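Local coordinates for tudor domain-containing protein 1 (Mus musculus, PDB 4B9W) that helps silence transposable elements in the male germline through the piRNA pathway, here represented by its third extended Tudor domain, which binds a dimethylarginine-containing Piwi-protein peptide, at residues W10-T14 with H35-D39; A66-C72 with R84-I90; F100-G104 with P125-M129; C131-D135 with V165-A169. All coordinates share one frame. Residues are numbered along the deposited sequence.

Interaction 1: residues W10-T14 with H35-D39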
loop_
_atom_site.group_PDB
_atom_site.type_symbol
_atom_site.label_atom_id
_atom_site.label_comp_id
_atom_site.label_asym_id
_atom_site.label_seq_id
_atom_site.Cartn_x
_atom_site.Cartn_y
_atom_site.Cartn_z
ATOM N N TRP A 10 6.871 -5.776 17.650
ATOM C CA TRP A 10 6.793 -4.328 17.615
ATOM C C TRP A 10 6.899 -3.782 18.990
ATOM O O TRP A 10 6.830 -4.525 19.956
ATOM C CB TRP A 10 5.481 -3.890 17.013
ATOM C CG TRP A 10 5.385 -4.298 15.576
ATOM C CD1 TRP A 10 4.777 -5.431 15.057
ATOM C CD2 TRP A 10 5.957 -3.602 14.410
ATOM N NE1 TRP A 10 4.916 -5.471 13.697
ATOM C CE2 TRP A 10 5.611 -4.409 13.247
ATOM C CE3 TRP A 10 6.672 -2.436 14.226
ATOM C CZ2 TRP A 10 5.973 -4.038 11.966
ATOM C CZ3 TRP A 10 7.047 -2.089 12.943
ATOM C CH2 TRP A 10 6.701 -2.862 11.838
ATOM N N VAL A 11 7.056 -2.463 19.090
ATOM C CA VAL A 11 6.988 -1.793 20.372
ATOM C C VAL A 11 5.565 -2.002 20.865
ATOM O O VAL A 11 4.619 -1.996 20.074
ATOM C CB VAL A 11 7.303 -0.277 20.280
ATOM C CG1 VAL A 11 7.185 0.385 21.648
ATOM C CG2 VAL A 11 8.694 -0.067 19.713
ATOM N N GLU A 12 5.429 -2.213 22.169
ATOM C CA GLU A 12 4.140 -2.526 22.772
ATOM C C GLU A 12 3.703 -1.418 23.718
ATOM O O GLU A 12 4.547 -0.792 24.378
ATOM C CB GLU A 12 4.223 -3.872 23.505
ATOM C CG GLU A 12 4.445 -5.071 22.580
ATOM C CD GLU A 12 3.278 -5.308 21.648
ATOM O OE1 GLU A 12 2.268 -4.591 21.801
ATOM O OE2 GLU A 12 3.340 -6.210 20.774
ATOM N N PHE A 13 2.382 -1.205 23.771
ATOM C CA PHE A 13 1.758 -0.139 24.564
ATOM C C PHE A 13 0.597 -0.597 25.438
ATOM O O PHE A 13 -0.045 -1.619 25.181
ATOM C CB PHE A 13 1.196 0.959 23.629
ATOM C CG PHE A 13 2.208 1.517 22.683
ATOM C CD1 PHE A 13 3.059 2.548 23.085
ATOM C CD2 PHE A 13 2.354 0.986 21.417
ATOM C CE1 PHE A 13 4.019 3.045 22.228
ATOM C CE2 PHE A 13 3.311 1.493 20.550
ATOM C CZ PHE A 13 4.142 2.514 20.954
ATOM N N THR A 14 0.284 0.223 26.441
ATOM C CA THR A 14 -0.978 0.105 27.150
ATOM C C THR A 14 -1.938 1.250 26.755
ATOM O O THR A 14 -1.513 2.369 26.418
ATOM C CB THR A 14 -0.774 0.073 28.667
ATOM O OG1 THR A 14 -0.199 1.306 29.077
ATOM C CG2 THR A 14 0.142 -1.113 29.083
ATOM N N HIS A 35 8.983 7.269 16.322
ATOM C CA HIS A 35 9.784 6.661 17.352
ATOM C C HIS A 35 9.215 7.064 18.688
ATOM O O HIS A 35 9.060 8.260 18.970
ATOM C CB HIS A 35 11.217 7.118 17.258
ATOM C CG HIS A 35 11.926 6.641 16.027
ATOM N ND1 HIS A 35 12.864 7.385 15.395
ATOM C CD2 HIS A 35 11.808 5.464 15.316
ATOM C CE1 HIS A 35 13.330 6.709 14.337
ATOM N NE2 HIS A 35 12.676 5.527 14.280
ATOM N N PHE A 36 8.879 6.064 19.507
ATOM C CA PHE A 36 8.424 6.270 20.876
ATOM C C PHE A 36 9.632 6.253 21.829
ATOM O O PHE A 36 10.414 5.284 21.865
ATOM C CB PHE A 36 7.350 5.240 21.228
ATOM C CG PHE A 36 6.034 5.494 20.528
ATOM C CD1 PHE A 36 5.894 5.270 19.174
ATOM C CD2 PHE A 36 4.950 5.998 21.224
ATOM C CE1 PHE A 36 4.687 5.496 18.535
ATOM C CE2 PHE A 36 3.734 6.241 20.598
ATOM C CZ PHE A 36 3.602 5.996 19.251
ATOM N N LEU A 37 9.827 7.359 22.538
ATOM C CA LEU A 37 11.048 7.563 23.312
ATOM C C LEU A 37 10.869 6.989 24.703
ATOM O O LEU A 37 10.654 7.718 25.686
ATOM C CB LEU A 37 11.440 9.045 23.365
ATOM C CG LEU A 37 11.479 9.836 22.053
ATOM C CD1 LEU A 37 11.805 11.302 22.335
ATOM C CD2 LEU A 37 12.458 9.246 21.051
ATOM N N LYS A 38 10.903 5.665 24.767
ATOM C CA LYS A 38 10.869 4.942 26.031
ATOM C C LYS A 38 11.869 3.791 25.975
ATOM O O LYS A 38 12.400 3.468 24.906
ATOM C CB LYS A 38 9.455 4.444 26.359
ATOM C CG LYS A 38 8.785 3.545 25.331
ATOM C CD LYS A 38 7.493 2.962 25.904
ATOM C CE LYS A 38 6.953 1.827 25.037
ATOM N NZ LYS A 38 5.858 1.061 25.703
ATOM N N ASP A 39 12.151 3.210 27.132
ATOM C CA ASP A 39 13.024 2.041 27.226
ATOM C C ASP A 39 14.369 2.205 26.501
ATOM O O ASP A 39 14.898 1.226 25.979
ATOM C CB ASP A 39 12.285 0.810 26.672
ATOM C CG ASP A 39 10.974 0.541 27.395
ATOM O OD1 ASP A 39 10.952 0.715 28.634
ATOM O OD2 ASP A 39 9.971 0.166 26.737
#
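Phe-13, Lys-38 and Phe-36 form the heart of this contact, which fastens the loop before strand 18-26 to strand 31-36 and the turn that follows. The Phe-13 ring presents its edge to the face of Phe-36 in a T-shaped pair, with centroids 4.5 Å apart, planes at 60° and Phe-13 CE1 only 3.3 Å from Phe-36 CD2. Met-129 of the neighbouring strand 129-133 packs on both rings. After the inverse gamma turn centred on Leu-37, the largely extended side chain of Lys-38 reaches across so that NZ donates a 2.6 Å hydrogen bond to Glu-12 O. Its aliphatic part is used as well, since Lys-38 CE lies 3.7 Å from Val-11 CG1. Glu-12 points its CB away and offers its carbonyl here; the charge of Lys-38 is met by a salt bridge to Glu-17. Aromatic packing thus secures the inner part of the contact, and a directional bond to the main chain ties down the irregular segment near the surface.

Interaction 2: residues A66-C72 with R84-I90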
loop_
_atom_site.group_PDB
_atom_site.type_symbol
_atom_site.label_atom_id
_atom_site.label_comp_id
_atom_site.label_asym_id
_atom_site.label_seq_id
_atom_site.Cartn_x
_atom_site.Cartn_y
_atom_site.Cartn_z
ATOM N N ALA A 66 14.482 -13.843 -1.106
ATOM C CA ALA A 66 13.330 -12.969 -0.836
ATOM C C ALA A 66 12.016 -13.751 -0.826
ATOM O O ALA A 66 11.719 -14.499 -1.740
ATOM C CB ALA A 66 13.270 -11.828 -1.845
ATOM N N GLU A 67 11.266 -13.599 0.255
ATOM C CA GLU A 67 9.931 -14.129 0.370
ATOM C C GLU A 67 9.118 -13.041 1.066
ATOM O O GLU A 67 9.659 -12.295 1.902
ATOM C CB GLU A 67 9.927 -15.428 1.170
ATOM C CG GLU A 67 8.543 -16.035 1.345
ATOM C CD GLU A 67 7.810 -16.315 0.034
ATOM O OE1 GLU A 67 8.131 -17.350 -0.606
ATOM O OE2 GLU A 67 6.916 -15.517 -0.343
ATOM N N ILE A 68 7.842 -12.943 0.709
ATOM C CA ILE A 68 6.988 -11.878 1.203
ATOM C C ILE A 68 6.826 -11.930 2.717
ATOM O O ILE A 68 6.509 -12.981 3.299
ATOM C CB ILE A 68 5.602 -11.901 0.547
ATOM C CG1 ILE A 68 5.735 -11.719 -0.969
ATOM C CG2 ILE A 68 4.719 -10.794 1.117
ATOM C CD1 ILE A 68 6.298 -10.380 -1.375
ATOM N N GLY A 69 7.063 -10.784 3.344
ATOM C CA GLY A 69 7.016 -10.669 4.781
ATOM C C GLY A 69 8.258 -11.202 5.490
ATOM O O GLY A 69 8.254 -11.255 6.705
ATOM N N ARG A 70 9.316 -11.592 4.767
ATOM C CA ARG A 70 10.568 -12.083 5.412
ATOM C C ARG A 70 11.486 -10.937 5.894
ATOM O O ARG A 70 11.709 -9.955 5.185
ATOM C CB ARG A 70 11.386 -12.989 4.463
ATOM C CG ARG A 70 12.577 -13.677 5.133
ATOM C CD ARG A 70 13.392 -14.576 4.201
ATOM N NE ARG A 70 12.591 -15.608 3.534
ATOM C CZ ARG A 70 12.238 -16.785 4.055
ATOM N NH1 ARG A 70 12.615 -17.140 5.288
ATOM N NH2 ARG A 70 11.499 -17.630 3.333
ATOM N N PRO A 71 12.075 -11.088 7.091
ATOM C CA PRO A 71 12.977 -10.042 7.525
ATOM C C PRO A 71 14.324 -10.121 6.816
ATOM O O PRO A 71 14.745 -11.191 6.389
ATOM C CB PRO A 71 13.120 -10.295 9.032
ATOM C CG PRO A 71 12.133 -11.361 9.366
ATOM C CD PRO A 71 11.929 -12.133 8.117
ATOM N N CYS A 72 14.956 -8.969 6.663
ATOM C CA CYS A 72 16.287 -8.863 6.079
ATOM C C CYS A 72 16.934 -7.559 6.531
ATOM O O CYS A 72 16.356 -6.814 7.347
ATOM C CB CYS A 72 16.209 -8.912 4.556
ATOM S SG CYS A 72 15.066 -7.708 3.825
ATOM N N ARG A 84 17.211 -2.588 9.153
ATOM C CA ARG A 84 16.285 -3.705 9.231
ATOM C C ARG A 84 15.102 -3.457 8.310
ATOM O O ARG A 84 14.661 -2.319 8.148
ATOM C CB ARG A 84 15.808 -3.905 10.657
ATOM C CG ARG A 84 16.945 -4.205 11.637
ATOM C CD ARG A 84 16.428 -4.774 12.927
ATOM N NE ARG A 84 15.690 -3.798 13.735
ATOM C CZ ARG A 84 15.112 -4.086 14.895
ATOM N NH1 ARG A 84 15.171 -5.317 15.385
ATOM N NH2 ARG A 84 14.446 -3.146 15.567
ATOM N N ALA A 85 14.614 -4.526 7.694
ATOM C CA ALA A 85 13.533 -4.416 6.742
ATOM C C ALA A 85 12.746 -5.731 6.635
ATOM O O ALA A 85 13.216 -6.789 7.057
ATOM C CB ALA A 85 14.099 -4.018 5.395
ATOM N N LEU A 86 11.515 -5.619 6.112
ATOM C CA LEU A 86 10.685 -6.729 5.703
ATOM C C LEU A 86 10.412 -6.615 4.203
ATOM O O LEU A 86 10.134 -5.519 3.679
ATOM C CB LEU A 86 9.338 -6.729 6.458
ATOM C CG LEU A 86 9.271 -7.149 7.922
ATOM C CD1 LEU A 86 7.909 -6.749 8.514
ATOM C CD2 LEU A 86 9.529 -8.649 8.107
ATOM N N VAL A 87 10.469 -7.754 3.513
ATOM C CA VAL A 87 10.098 -7.814 2.108
ATOM C C VAL A 87 8.592 -7.513 1.963
ATOM O O VAL A 87 7.736 -8.213 2.522
ATOM C CB VAL A 87 10.473 -9.183 1.504
ATOM C CG1 VAL A 87 9.962 -9.326 0.075
ATOM C CG2 VAL A 87 11.983 -9.378 1.562
ATOM N N LYS A 88 8.274 -6.464 1.216
ATOM C CA LYS A 88 6.897 -6.064 1.008
ATOM C C LYS A 88 6.408 -6.503 -0.378
ATOM O O LYS A 88 5.307 -7.043 -0.505
ATOM C CB LYS A 88 6.749 -4.554 1.203
ATOM C CG LYS A 88 5.296 -4.099 1.247
ATOM C CD LYS A 88 5.082 -3.001 2.269
ATOM C CE LYS A 88 3.785 -3.174 3.051
ATOM N NZ LYS A 88 2.730 -2.267 2.533
ATOM N N GLU A 89 7.239 -6.306 -1.399
ATOM C CA GLU A 89 6.884 -6.698 -2.762
ATOM C C GLU A 89 8.056 -7.278 -3.547
ATOM O O GLU A 89 9.194 -6.876 -3.340
ATOM C CB GLU A 89 6.347 -5.490 -3.529
ATOM C CG GLU A 89 5.373 -4.630 -2.742
ATOM C CD GLU A 89 4.627 -3.660 -3.613
ATOM O OE1 GLU A 89 4.866 -3.636 -4.829
ATOM O OE2 GLU A 89 3.778 -2.938 -3.086
ATOM N N ILE A 90 7.757 -8.214 -4.451
ATOM C CA ILE A 90 8.727 -8.690 -5.450
ATOM C C ILE A 90 8.206 -8.347 -6.843
ATOM O O ILE A 90 7.099 -8.768 -7.256
ATOM C CB ILE A 90 9.003 -10.203 -5.354
ATOM C CG1 ILE A 90 9.484 -10.560 -3.944
ATOM C CG2 ILE A 90 10.070 -10.636 -6.356
ATOM C CD1 ILE A 90 9.548 -12.044 -3.677
#
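Residues 84-90, in strand 81-90, pair with 71-72 of strand 71-76 in an antiparallel hairpin of the canonical Tudor barrel, and the type II turn from Glu-67 to Arg-70, with Gly-69 taking the positive phi, continues the hydrogen bonding. At the start of the segment, Arg-84 leads its guanidinium away to a salt bridge with Asp-102. Ala-85 and Cys-72 form a hydrogen-bonded pair: Cys-72 N donates to Ala-85 O at 2.8 Å, and Ala-85 N to Cys-72 O at 2.9 Å. Leu-86 stands opposite Pro-71 in a non-hydrogen-bonded pair, its CD2 4.0 Å from Pro-71 CG. Val-87 is the residue most covered; its N bonds Arg-70 O at 3.0 Å, its O accepts from Gly-69 N at 2.8 Å, and its side chain meets Ala-66, Cys-72 and Ile-68, with Val-87 CG1 4.1 Å from Ile-68 CD1. Lys-88 and Glu-89 form a classic bulge facing Lys-97, and Glu-89 reaches a basic side chain of the Piwi peptide. Ile-90 joins the apolar group, its CG1 4.1 Å from Ile-68 CD1, and its backbone hydrogen-bonds the peptide. Along its other edge the strand pairs with 96-100, while helix 41-57 packs on Arg-84 through Leu-48 and Leu-52.

Interaction 3: residues F100-G104 with P125-M129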
loop_
_atom_site.group_PDB
_atom_site.type_symbol
_atom_site.label_atom_id
_atom_site.label_comp_id
_atom_site.label_asym_id
_atom_site.label_seq_id
_atom_site.Cartn_x
_atom_site.Cartn_y
_atom_site.Cartn_z
ATOM N N PHE A 100 11.202 -0.519 5.598
ATOM C CA PHE A 100 12.183 -0.281 6.661
ATOM C C PHE A 100 11.482 -0.197 8.027
ATOM O O PHE A 100 10.831 0.792 8.333
ATOM C CB PHE A 100 13.010 0.986 6.329
ATOM C CG PHE A 100 13.987 0.766 5.213
ATOM C CD1 PHE A 100 15.160 0.073 5.450
ATOM C CD2 PHE A 100 13.733 1.225 3.926
ATOM C CE1 PHE A 100 16.069 -0.170 4.426
ATOM C CE2 PHE A 100 14.629 0.991 2.900
ATOM C CZ PHE A 100 15.804 0.296 3.151
ATOM N N VAL A 101 11.615 -1.261 8.830
ATOM C CA VAL A 101 10.749 -1.510 9.997
ATOM C C VAL A 101 10.961 -0.577 11.191
ATOM O O VAL A 101 10.070 -0.416 12.032
ATOM C CB VAL A 101 10.869 -2.967 10.504
ATOM C CG1 VAL A 101 10.369 -3.954 9.460
ATOM C CG2 VAL A 101 12.293 -3.307 10.903
ATOM N N ASP A 102 12.131 0.037 11.269
ATOM C CA ASP A 102 12.398 0.995 12.340
ATOM C C ASP A 102 12.104 2.455 11.969
ATOM O O ASP A 102 12.352 3.338 12.789
ATOM C CB ASP A 102 13.847 0.859 12.789
ATOM C CG ASP A 102 14.129 -0.487 13.425
ATOM O OD1 ASP A 102 13.430 -0.862 14.398
ATOM O OD2 ASP A 102 15.089 -1.133 12.979
ATOM N N TYR A 103 11.574 2.709 10.761
ATOM C CA TYR A 103 11.326 4.103 10.286
ATOM C C TYR A 103 9.979 4.283 9.563
ATOM O O TYR A 103 9.347 5.316 9.712
ATOM C CB TYR A 103 12.499 4.607 9.397
ATOM C CG TYR A 103 13.843 4.536 10.127
ATOM C CD1 TYR A 103 14.593 3.363 10.108
ATOM C CD2 TYR A 103 14.330 5.617 10.861
ATOM C CE1 TYR A 103 15.784 3.258 10.800
ATOM C CE2 TYR A 103 15.535 5.542 11.531
ATOM C CZ TYR A 103 16.255 4.339 11.513
ATOM O OH TYR A 103 17.451 4.207 12.197
ATOM N N GLY A 104 9.564 3.294 8.771
ATOM C CA GLY A 104 8.240 3.285 8.171
ATOM C C GLY A 104 8.191 3.595 6.692
ATOM O O GLY A 104 7.110 3.572 6.103
ATOM N N PRO A 125 12.661 -4.570 19.615
ATOM C CA PRO A 125 11.386 -4.476 18.883
ATOM C C PRO A 125 11.509 -3.521 17.713
ATOM O O PRO A 125 12.277 -2.560 17.785
ATOM C CB PRO A 125 10.399 -3.923 19.936
ATOM C CG PRO A 125 11.025 -4.263 21.252
ATOM C CD PRO A 125 12.512 -4.289 21.051
ATOM N N PHE A 126 10.745 -3.770 16.651
ATOM C CA PHE A 126 10.674 -2.835 15.538
ATOM C C PHE A 126 10.120 -1.487 15.995
ATOM O O PHE A 126 9.123 -1.415 16.715
ATOM C CB PHE A 126 9.871 -3.414 14.357
ATOM C CG PHE A 126 10.495 -4.640 13.705
ATOM C CD1 PHE A 126 11.773 -5.102 14.044
ATOM C CD2 PHE A 126 9.791 -5.338 12.716
ATOM C CE1 PHE A 126 12.309 -6.221 13.425
ATOM C CE2 PHE A 126 10.337 -6.464 12.097
ATOM C CZ PHE A 126 11.587 -6.908 12.457
ATOM N N GLN A 127 10.791 -0.415 15.564
ATOM C CA GLN A 127 10.632 0.919 16.187
ATOM C C GLN A 127 9.808 1.910 15.377
ATOM O O GLN A 127 9.429 2.936 15.905
ATOM C CB GLN A 127 11.995 1.551 16.445
ATOM C CG GLN A 127 12.840 0.872 17.495
ATOM C CD GLN A 127 12.239 0.923 18.883
ATOM O OE1 GLN A 127 11.715 1.950 19.305
ATOM N NE2 GLN A 127 12.325 -0.195 19.614
ATOM N N GLY A 128 9.560 1.629 14.101
ATOM C CA GLY A 128 8.726 2.483 13.273
ATOM C C GLY A 128 7.268 2.113 13.473
ATOM O O GLY A 128 6.724 1.223 12.790
ATOM N N MET A 129 6.637 2.791 14.421
ATOM C CA MET A 129 5.281 2.454 14.817
ATOM C C MET A 129 4.291 3.248 13.997
ATOM O O MET A 129 4.316 4.487 14.055
ATOM C CB MET A 129 5.105 2.787 16.305
ATOM C CG MET A 129 6.001 1.960 17.217
ATOM S SD MET A 129 5.731 0.185 16.958
ATOM C CE MET A 129 3.927 0.109 17.029
HETATM O O HOH W 1 7.923 0.659 10.506
#
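Two irregular segments come together deep in the domain. Val-101, in the m rotamer, sets CG2 3.5 Å from the Phe-126 ring centroid and 9° off the ring normal, a CH-pi contact over the face. Asp-102, also m, swings its carboxylate across the gap: OD1 accepts from Gln-127 N at 2.9 Å and carries a salt bridge to Arg-84. Gln-127 folds back through two m torsions, so that its NE2 donates to Pro-125 O at 3.0 Å within its own segment. Tyr-103 points its CB away and packs on the modified side chain of the bound peptide, as does Phe-100, consistent with the aromatic cage by which Tudor domains read methylated arginine. Gly-128 N donates to Val-101 O at 3.0 Å, and a CB on Gly-128 would clash there. One water lies 2.8 Å from Val-101 O and 2.6 Å from Gly-128 O. With no strand pairing between them, the two segments are joined by a backbone bond, a carboxylate and a water, beside the Val-101/Phe-126 apolar contact.

Interaction 4: residues C131-D135 with V165-A169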
loop_
_atom_site.group_PDB
_atom_site.type_symbol
_atom_site.label_atom_id
_atom_site.label_comp_id
_atom_site.label_asym_id
_atom_site.label_seq_id
_atom_site.Cartn_x
_atom_site.Cartn_y
_atom_site.Cartn_z
ATOM N N CYS A 131 1.110 5.225 13.141
ATOM C CA CYS A 131 0.158 5.976 13.933
ATOM C C CYS A 131 -0.882 6.641 13.052
ATOM O O CYS A 131 -0.736 6.672 11.854
ATOM C CB CYS A 131 0.840 7.067 14.744
ATOM S SG CYS A 131 2.157 6.477 15.810
ATOM N N TRP A 132 -1.953 7.119 13.674
ATOM C CA TRP A 132 -2.907 8.044 13.034
ATOM C C TRP A 132 -3.430 8.930 14.097
ATOM O O TRP A 132 -3.447 8.538 15.231
ATOM C CB TRP A 132 -4.050 7.316 12.349
ATOM C CG TRP A 132 -4.697 6.228 13.158
ATOM C CD1 TRP A 132 -5.796 6.324 14.019
ATOM C CD2 TRP A 132 -4.314 4.816 13.177
ATOM N NE1 TRP A 132 -6.093 5.090 14.555
ATOM C CE2 TRP A 132 -5.234 4.152 14.093
ATOM C CE3 TRP A 132 -3.326 4.061 12.538
ATOM C CZ2 TRP A 132 -5.147 2.801 14.358
ATOM C CZ3 TRP A 132 -3.254 2.687 12.803
ATOM C CH2 TRP A 132 -4.144 2.075 13.694
ATOM N N LEU A 133 -3.832 10.148 13.767
ATOM C CA LEU A 133 -4.432 11.032 14.762
ATOM C C LEU A 133 -5.869 10.582 14.987
ATOM O O LEU A 133 -6.553 10.225 14.051
ATOM C CB LEU A 133 -4.433 12.494 14.295
ATOM C CG LEU A 133 -3.074 13.206 14.175
ATOM C CD1 LEU A 133 -3.301 14.647 13.740
ATOM C CD2 LEU A 133 -2.302 13.155 15.473
ATOM N N VAL A 134 -6.328 10.580 16.231
ATOM C CA VAL A 134 -7.709 10.186 16.474
ATOM C C VAL A 134 -8.642 11.387 16.313
ATOM O O VAL A 134 -8.210 12.545 16.346
ATOM C CB VAL A 134 -7.903 9.529 17.846
ATOM C CG1 VAL A 134 -7.120 8.222 17.904
ATOM C CG2 VAL A 134 -7.521 10.492 18.964
ATOM N N ASP A 135 -9.912 11.075 16.118
ATOM C CA ASP A 135 -11.019 12.043 16.174
ATOM C C ASP A 135 -11.046 13.038 14.993
ATOM O O ASP A 135 -11.691 14.092 15.085
ATOM C CB ASP A 135 -11.055 12.812 17.518
ATOM C CG ASP A 135 -11.217 11.894 18.753
ATOM O OD1 ASP A 135 -11.592 10.708 18.617
ATOM O OD2 ASP A 135 -10.957 12.391 19.866
ATOM N N VAL A 165 -4.443 6.241 22.391
ATOM C CA VAL A 165 -5.891 6.157 22.689
ATOM C C VAL A 165 -6.478 4.817 22.241
ATOM O O VAL A 165 -7.332 4.245 22.926
ATOM C CB VAL A 165 -6.675 7.329 22.024
ATOM C CG1 VAL A 165 -8.189 7.201 22.215
ATOM C CG2 VAL A 165 -6.184 8.667 22.565
ATOM N N GLU A 166 -6.040 4.337 21.076
ATOM C CA GLU A 166 -6.496 3.041 20.584
ATOM C C GLU A 166 -5.332 2.271 19.956
ATOM O O GLU A 166 -4.446 2.872 19.319
ATOM C CB GLU A 166 -7.690 3.193 19.620
ATOM C CG GLU A 166 -7.325 3.377 18.172
ATOM C CD GLU A 166 -8.488 3.879 17.327
ATOM O OE1 GLU A 166 -9.629 3.384 17.517
ATOM O OE2 GLU A 166 -8.250 4.764 16.455
ATOM N N ILE A 167 -5.341 0.953 20.171
ATOM C CA ILE A 167 -4.281 0.047 19.746
ATOM C C ILE A 167 -4.935 -0.924 18.797
ATOM O O ILE A 167 -5.926 -1.550 19.156
ATOM C CB ILE A 167 -3.683 -0.762 20.933
ATOM C CG1 ILE A 167 -3.376 0.143 22.142
ATOM C CG2 ILE A 167 -2.427 -1.530 20.504
ATOM C CD1 ILE A 167 -2.464 -0.505 23.180
ATOM N N THR A 168 -4.426 -1.028 17.578
ATOM C CA THR A 168 -4.871 -2.077 16.657
ATOM C C THR A 168 -3.673 -2.966 16.286
ATOM O O THR A 168 -2.534 -2.656 16.663
ATOM C CB THR A 168 -5.603 -1.491 15.424
ATOM O OG1 THR A 168 -4.665 -1.073 14.433
ATOM C CG2 THR A 168 -6.482 -0.304 15.838
ATOM N N ALA A 169 -3.924 -4.089 15.603
ATOM C CA ALA A 169 -2.839 -5.007 15.197
ATOM C C ALA A 169 -1.795 -4.279 14.342
ATOM O O ALA A 169 -0.592 -4.402 14.587
ATOM C CB ALA A 169 -3.389 -6.206 14.438
#
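Trp-132 lays the edge of its indole along strand 160-168, with Glu-166 and Thr-168 meeting it near the ring plane. Its NE1 donates an almost linear hydrogen bond to Glu-166 OE2, 2.9 Å long with an angle of 174° at the hydrogen, and at the far end of the ring Trp-132 CH2 lies 3.3 Å from Thr-168 OG1. The two segments are not paired by their backbones: in the mixed sheet of the staphylococcal nuclease-like (OB-fold) part of the extended Tudor domain, strand 171-178 runs between them, parallel to 129-133 and antiparallel to 160-168. Side chains therefore reach over this middle strand. Val-165 and Glu-166 form a classic beta bulge opposite Gly-173, and both point their CB atoms toward segment 131-135. Val-134 packs against the bulge, its CG1 4.2 Å from Val-165 CB and 3.9 Å from Glu-166 OE2. Thr-168 OG1 has a weak hydrogen bond to Gly-171 O, at the start of the intervening strand.

Along the chain the four contacts follow in series, but they divide between two lobes. Interactions 1 and 4, with centres 14 Å apart, both reach the mixed sheet in which strands 31-36 and 129-133 are neighbours; they touch where Phe-13 O meets Ile-167 CD1 at 3.3 Å. Interaction 2 belongs to the five-stranded Tudor sheet, its centre 25 Å from that of interaction 4, with no contact between them. Interaction 3 lies between the lobes, 5 Å from the chain centre, and reaches both: Arg-84 of interaction 2 bridges to Asp-102, whose carbonyl takes a probable hydrogen bond from His-35 of interaction 1. The peptide-binding barrel is thereby joined to the staphylococcal nuclease-like part of the extended Tudor domain.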